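Local coordinates for pilin, type IV (PDB 4BHR), which is a type IV pilin, here without its N-terminal transmembrane segment, and is probably a subunit that builds or helps assemble type IV pili, at residues R22-C36 with C50-V63. Sequence-based numbering, arbitrary orientation.
Sequences RDPTTGALPQLPQAC and CNVTANNDGVNFTV
The Arg22 guanidinium holds Val59 O at its edge: NH1 and NH2, each 2.8 Å away, converge on this one carbonyl oxygen within the guanidinium plane. NH1 also reaches Gly27 O in that plane, while CD2 of Leu29 sits over one face, 3.4 Å above the guanidinium plane and nearer its edge than its centre. The Phe61 ring has NH2 of Arg22 at one part of its edge and CG2 of Val63 at another; Leu29 CD2 packs 3.6 Å from Phe61 CD2, the two side chains crossing at about a right angle. This is the globular domain of a type IV pilin, where the loop after helix 6-20 runs beside the antiparallel sheet and joins it as the short outer strand 34-35. A bend at chi3 (-70°) turns the guanidinium across to Val59, and Glu19 on the helix pairs with NE. Cutting Arg22 back to an alanine would probably cost Val59 O, just after the Asn55-Gly58 turn, its two-pronged grip and Glu19 its charged mate. Further along, Leu32 CD2 meets Val52 CG1, and CD1 touches Ala54 CB and Phe61 CB, 4.0 Å from each. Gln34 and Val52 form a hydrogen-bonded pair, N to O in both directions. Beyond it, the disulfide joins Cys36 SG to Cys50 SG at 2.1 Å, with Val63 CG1 3.7 Å from Cys36 SG.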
loop_
_atom_site.group_PDB
_atom_site.type_symbol
_atom_site.label_atom_id
_atom_site.label_comp_id
_atom_site.label_asym_id
_atom_site.label_seq_id
_atom_site.Cartn_x
_atom_site.Cartn_y
_atom_site.Cartn_z
ATOM N N ARG A 22 -6.015 -0.307 -11.298
ATOM C CA ARG A 22 -5.195 -0.137 -12.503
ATOM C C ARG A 22 -6.118 -0.031 -13.724
ATOM O O ARG A 22 -7.049 -0.807 -13.815
ATOM C CB ARG A 22 -4.245 -1.314 -12.651
ATOM C CG ARG A 22 -3.120 -1.059 -13.638
ATOM C CD ARG A 22 -2.189 -2.274 -13.747
ATOM N NE ARG A 22 -1.363 -2.532 -12.548
ATOM C CZ ARG A 22 -0.223 -1.883 -12.253
ATOM N NH1 ARG A 22 0.238 -0.908 -13.059
ATOM N NH2 ARG A 22 0.455 -2.208 -11.143
ATOM N N ASP A 23 -5.834 0.908 -14.625
ATOM C CA ASP A 23 -6.660 1.122 -15.830
ATOM C C ASP A 23 -6.675 -0.161 -16.639
ATOM O O ASP A 23 -5.616 -0.750 -16.873
ATOM C CB ASP A 23 -6.105 2.287 -16.639
ATOM C CG ASP A 23 -7.020 2.684 -17.771
ATOM O OD1 ASP A 23 -7.928 3.509 -17.530
ATOM O OD2 ASP A 23 -6.849 2.134 -18.877
ATOM N N PRO A 24 -7.871 -0.650 -17.021
ATOM C CA PRO A 24 -7.927 -1.941 -17.717
ATOM C C PRO A 24 -7.414 -1.827 -19.154
ATOM O O PRO A 24 -6.991 -2.828 -19.730
ATOM C CB PRO A 24 -9.423 -2.309 -17.690
ATOM C CG PRO A 24 -10.148 -1.012 -17.451
ATOM C CD PRO A 24 -9.207 -0.080 -16.751
ATOM N N THR A 25 -7.435 -0.628 -19.730
ATOM C CA THR A 25 -6.968 -0.472 -21.113
ATOM C C THR A 25 -5.465 -0.196 -21.211
ATOM O O THR A 25 -4.778 -0.853 -21.987
ATOM C CB THR A 25 -7.736 0.612 -21.896
ATOM O OG1 THR A 25 -7.340 1.909 -21.439
ATOM C CG2 THR A 25 -9.221 0.459 -21.710
ATOM N N THR A 26 -4.957 0.764 -20.436
ATOM C CA THR A 26 -3.543 1.119 -20.502
ATOM C C THR A 26 -2.644 0.449 -19.447
ATOM O O THR A 26 -1.428 0.503 -19.592
ATOM C CB THR A 26 -3.333 2.628 -20.341
ATOM O OG1 THR A 26 -3.807 3.024 -19.044
ATOM C CG2 THR A 26 -4.076 3.423 -21.434
ATOM N N GLY A 27 -3.222 -0.134 -18.390
ATOM C CA GLY A 27 -2.426 -0.681 -17.256
ATOM C C GLY A 27 -1.852 0.391 -16.353
ATOM O O GLY A 27 -1.002 0.109 -15.510
ATOM N N ALA A 28 -2.290 1.633 -16.509
ATOM C CA ALA A 28 -1.750 2.742 -15.716
ATOM C C ALA A 28 -2.325 2.700 -14.311
ATOM O O ALA A 28 -3.502 2.356 -14.152
ATOM C CB ALA A 28 -2.125 4.063 -16.354
ATOM N N LEU A 29 -1.505 3.051 -13.300
ATOM C CA LEU A 29 -1.967 3.134 -11.896
ATOM C C LEU A 29 -2.894 4.329 -11.674
ATOM O O LEU A 29 -2.855 5.282 -12.447
ATOM C CB LEU A 29 -0.757 3.343 -10.975
ATOM C CG LEU A 29 0.078 2.098 -10.704
ATOM C CD1 LEU A 29 1.276 2.572 -9.919
ATOM C CD2 LEU A 29 -0.673 1.053 -9.917
ATOM N N PRO A 30 -3.747 4.281 -10.624
ATOM C CA PRO A 30 -4.503 5.505 -10.283
ATOM C C PRO A 30 -3.538 6.587 -9.828
ATOM O O PRO A 30 -2.328 6.304 -9.659
ATOM C CB PRO A 30 -5.389 5.070 -9.115
ATOM C CG PRO A 30 -4.733 3.849 -8.535
ATOM C CD PRO A 30 -3.979 3.179 -9.678
ATOM N N GLN A 31 -4.052 7.809 -9.652
ATOM C CA GLN A 31 -3.242 8.960 -9.247
ATOM C C GLN A 31 -2.717 8.716 -7.814
ATOM O O GLN A 31 -3.489 8.441 -6.910
ATOM C CB GLN A 31 -4.136 10.195 -9.181
ATOM C CG GLN A 31 -3.428 11.462 -8.718
ATOM C CD GLN A 31 -2.312 11.891 -9.647
ATOM O OE1 GLN A 31 -2.473 11.848 -10.863
ATOM N NE2 GLN A 31 -1.156 12.286 -9.078
ATOM N N LEU A 32 -1.406 8.801 -7.674
ATOM C CA LEU A 32 -0.710 8.584 -6.423
ATOM C C LEU A 32 0.229 9.754 -6.186
ATOM O O LEU A 32 0.609 10.440 -7.161
ATOM C CB LEU A 32 0.107 7.288 -6.520
ATOM C CG LEU A 32 -0.728 5.984 -6.566
ATOM C CD1 LEU A 32 0.196 4.788 -6.747
ATOM C CD2 LEU A 32 -1.512 5.832 -5.264
ATOM N N PRO A 33 0.607 10.012 -4.918
ATOM C CA PRO A 33 0.261 9.225 -3.715
ATOM C C PRO A 33 -1.083 9.529 -3.064
ATOM O O PRO A 33 -1.719 10.561 -3.334
ATOM C CB PRO A 33 1.343 9.626 -2.730
ATOM C CG PRO A 33 1.572 11.089 -3.060
ATOM C CD PRO A 33 1.463 11.161 -4.568
ATOM N N GLN A 34 -1.551 8.582 -2.235
ATOM C CA GLN A 34 -2.857 8.735 -1.543
ATOM C C GLN A 34 -2.757 8.077 -0.201
ATOM O O GLN A 34 -1.955 7.188 -0.013
ATOM C CB GLN A 34 -4.017 8.045 -2.283
ATOM C CG GLN A 34 -4.271 8.582 -3.693
ATOM C CD GLN A 34 -4.699 10.048 -3.763
ATOM O OE1 GLN A 34 -5.140 10.651 -2.773
ATOM N NE2 GLN A 34 -4.553 10.646 -4.968
ATOM N N ALA A 35 -3.570 8.537 0.747
ATOM C CA ALA A 35 -3.774 7.798 1.990
ATOM C C ALA A 35 -4.366 6.401 1.717
ATOM O O ALA A 35 -5.145 6.217 0.807
ATOM C CB ALA A 35 -4.756 8.590 2.885
ATOM N N CYS A 36 -3.998 5.432 2.550
ATOM C CA CYS A 36 -4.438 4.069 2.303
ATOM C C CYS A 36 -5.928 3.991 2.442
ATOM O O CYS A 36 -6.531 3.038 1.903
ATOM C CB CYS A 36 -3.807 3.107 3.299
ATOM S SG CYS A 36 -2.053 2.867 3.012
ATOM N N CYS A 50 -0.736 5.668 6.986
ATOM C CA CYS A 50 -0.516 4.652 5.940
ATOM C C CYS A 50 -0.655 5.366 4.621
ATOM O O CYS A 50 -1.624 6.116 4.420
ATOM C CB CYS A 50 -1.569 3.526 6.029
ATOM S SG CYS A 50 -1.349 2.179 4.848
ATOM N N ASN A 51 0.313 5.152 3.733
ATOM C CA ASN A 51 0.199 5.783 2.436
ATOM C C ASN A 51 0.590 4.865 1.308
ATOM O O ASN A 51 1.229 3.862 1.525
ATOM C CB ASN A 51 1.043 7.077 2.483
ATOM C CG ASN A 51 2.520 6.810 2.805
ATOM O OD1 ASN A 51 3.242 6.261 1.992
ATOM N ND2 ASN A 51 2.960 7.186 4.023
ATOM N N VAL A 52 0.163 5.195 0.077
ATOM C CA VAL A 52 0.544 4.450 -1.105
ATOM C C VAL A 52 1.273 5.429 -2.018
ATOM O O VAL A 52 0.744 6.522 -2.323
ATOM C CB VAL A 52 -0.704 3.970 -1.887
ATOM C CG1 VAL A 52 -0.262 3.097 -3.073
ATOM C CG2 VAL A 52 -1.615 3.129 -0.989
ATOM N N THR A 53 2.468 5.022 -2.471
ATOM C CA THR A 53 3.251 5.865 -3.357
ATOM C C THR A 53 3.584 5.110 -4.631
ATOM O O THR A 53 3.673 3.871 -4.673
ATOM C CB THR A 53 4.594 6.324 -2.706
ATOM O OG1 THR A 53 5.297 5.178 -2.178
ATOM C CG2 THR A 53 4.331 7.336 -1.604
ATOM N N ALA A 54 3.761 5.867 -5.723
ATOM C CA ALA A 54 4.150 5.289 -6.980
ATOM C C ALA A 54 5.657 5.064 -7.062
ATOM O O ALA A 54 6.483 5.965 -6.724
ATOM C CB ALA A 54 3.687 6.187 -8.120
ATOM N N ASN A 55 6.027 3.887 -7.535
ATOM C CA ASN A 55 7.442 3.557 -7.732
ATOM C C ASN A 55 7.968 4.296 -8.977
ATOM O O ASN A 55 7.192 4.665 -9.868
ATOM C CB ASN A 55 7.616 2.051 -7.937
ATOM C CG ASN A 55 7.427 1.229 -6.635
ATOM O OD1 ASN A 55 6.858 1.719 -5.652
ATOM N ND2 ASN A 55 7.839 -0.036 -6.668
ATOM N N ASN A 56 9.266 4.554 -8.992
ATOM C CA ASN A 56 9.851 5.253 -10.133
ATOM C C ASN A 56 9.643 4.549 -11.502
ATOM O O ASN A 56 9.744 5.189 -12.573
ATOM C CB ASN A 56 11.335 5.533 -9.853
ATOM C CG ASN A 56 11.545 6.583 -8.753
ATOM O OD1 ASN A 56 10.730 7.478 -8.545
ATOM N ND2 ASN A 56 12.666 6.470 -8.052
ATOM N N ASP A 57 9.353 3.247 -11.501
ATOM C CA ASP A 57 9.196 2.562 -12.773
ATOM C C ASP A 57 7.918 2.916 -13.497
ATOM O O ASP A 57 7.710 2.514 -14.650
ATOM C CB ASP A 57 9.404 1.034 -12.637
ATOM C CG ASP A 57 8.292 0.333 -11.857
ATOM O OD1 ASP A 57 7.331 0.990 -11.433
ATOM O OD2 ASP A 57 8.382 -0.903 -11.724
ATOM N N GLY A 58 7.023 3.621 -12.803
ATOM C CA GLY A 58 5.764 4.026 -13.398
ATOM C C GLY A 58 4.769 2.894 -13.576
ATOM O O GLY A 58 3.716 3.070 -14.205
ATOM N N VAL A 59 5.079 1.725 -13.005
ATOM C CA VAL A 59 4.157 0.586 -13.098
ATOM C C VAL A 59 3.706 0.084 -11.716
ATOM O O VAL A 59 2.544 -0.323 -11.533
ATOM C CB VAL A 59 4.821 -0.577 -13.887
ATOM C CG1 VAL A 59 4.001 -1.854 -13.815
ATOM C CG2 VAL A 59 4.981 -0.140 -15.359
ATOM N N ASN A 60 4.661 0.029 -10.801
ATOM C CA ASN A 60 4.450 -0.546 -9.467
ATOM C C ASN A 60 4.265 0.504 -8.411
ATOM O O ASN A 60 4.453 1.721 -8.674
ATOM C CB ASN A 60 5.653 -1.469 -9.163
ATOM C CG ASN A 60 5.568 -2.760 -9.914
ATOM O OD1 ASN A 60 4.659 -3.564 -9.667
ATOM N ND2 ASN A 60 6.509 -3.000 -10.873
ATOM N N PHE A 61 3.901 0.050 -7.206
ATOM C CA PHE A 61 3.621 0.989 -6.111
ATOM C C PHE A 61 4.106 0.378 -4.803
ATOM O O PHE A 61 4.364 -0.828 -4.701
ATOM C CB PHE A 61 2.100 1.302 -6.025
ATOM C CG PHE A 61 1.249 0.052 -5.896
ATOM C CD1 PHE A 61 0.963 -0.448 -4.617
ATOM C CD2 PHE A 61 0.755 -0.625 -7.011
ATOM C CE1 PHE A 61 0.217 -1.632 -4.459
ATOM C CE2 PHE A 61 0.024 -1.797 -6.868
ATOM C CZ PHE A 61 -0.256 -2.303 -5.592
ATOM N N THR A 62 4.178 1.197 -3.795
ATOM C CA THR A 62 4.573 0.740 -2.436
ATOM C C THR A 62 3.530 1.243 -1.442
ATOM O O THR A 62 3.158 2.421 -1.433
ATOM C CB THR A 62 5.959 1.284 -2.024
ATOM O OG1 THR A 62 6.957 0.803 -2.950
ATOM C CG2 THR A 62 6.369 0.782 -0.586
ATOM N N VAL A 63 3.077 0.342 -0.569
ATOM C CA VAL A 63 2.144 0.696 0.491
ATOM C C VAL A 63 2.929 0.671 1.776
ATOM O O VAL A 63 3.610 -0.340 2.061
ATOM C CB VAL A 63 1.012 -0.389 0.600
ATOM C CG1 VAL A 63 -0.010 0.045 1.666
ATOM C CG2 VAL A 63 0.327 -0.551 -0.742
HETATM O O HOH W 1 1.584 1.119 -15.247
HETATM O O HOH W 2 0.863 3.914 -13.816
#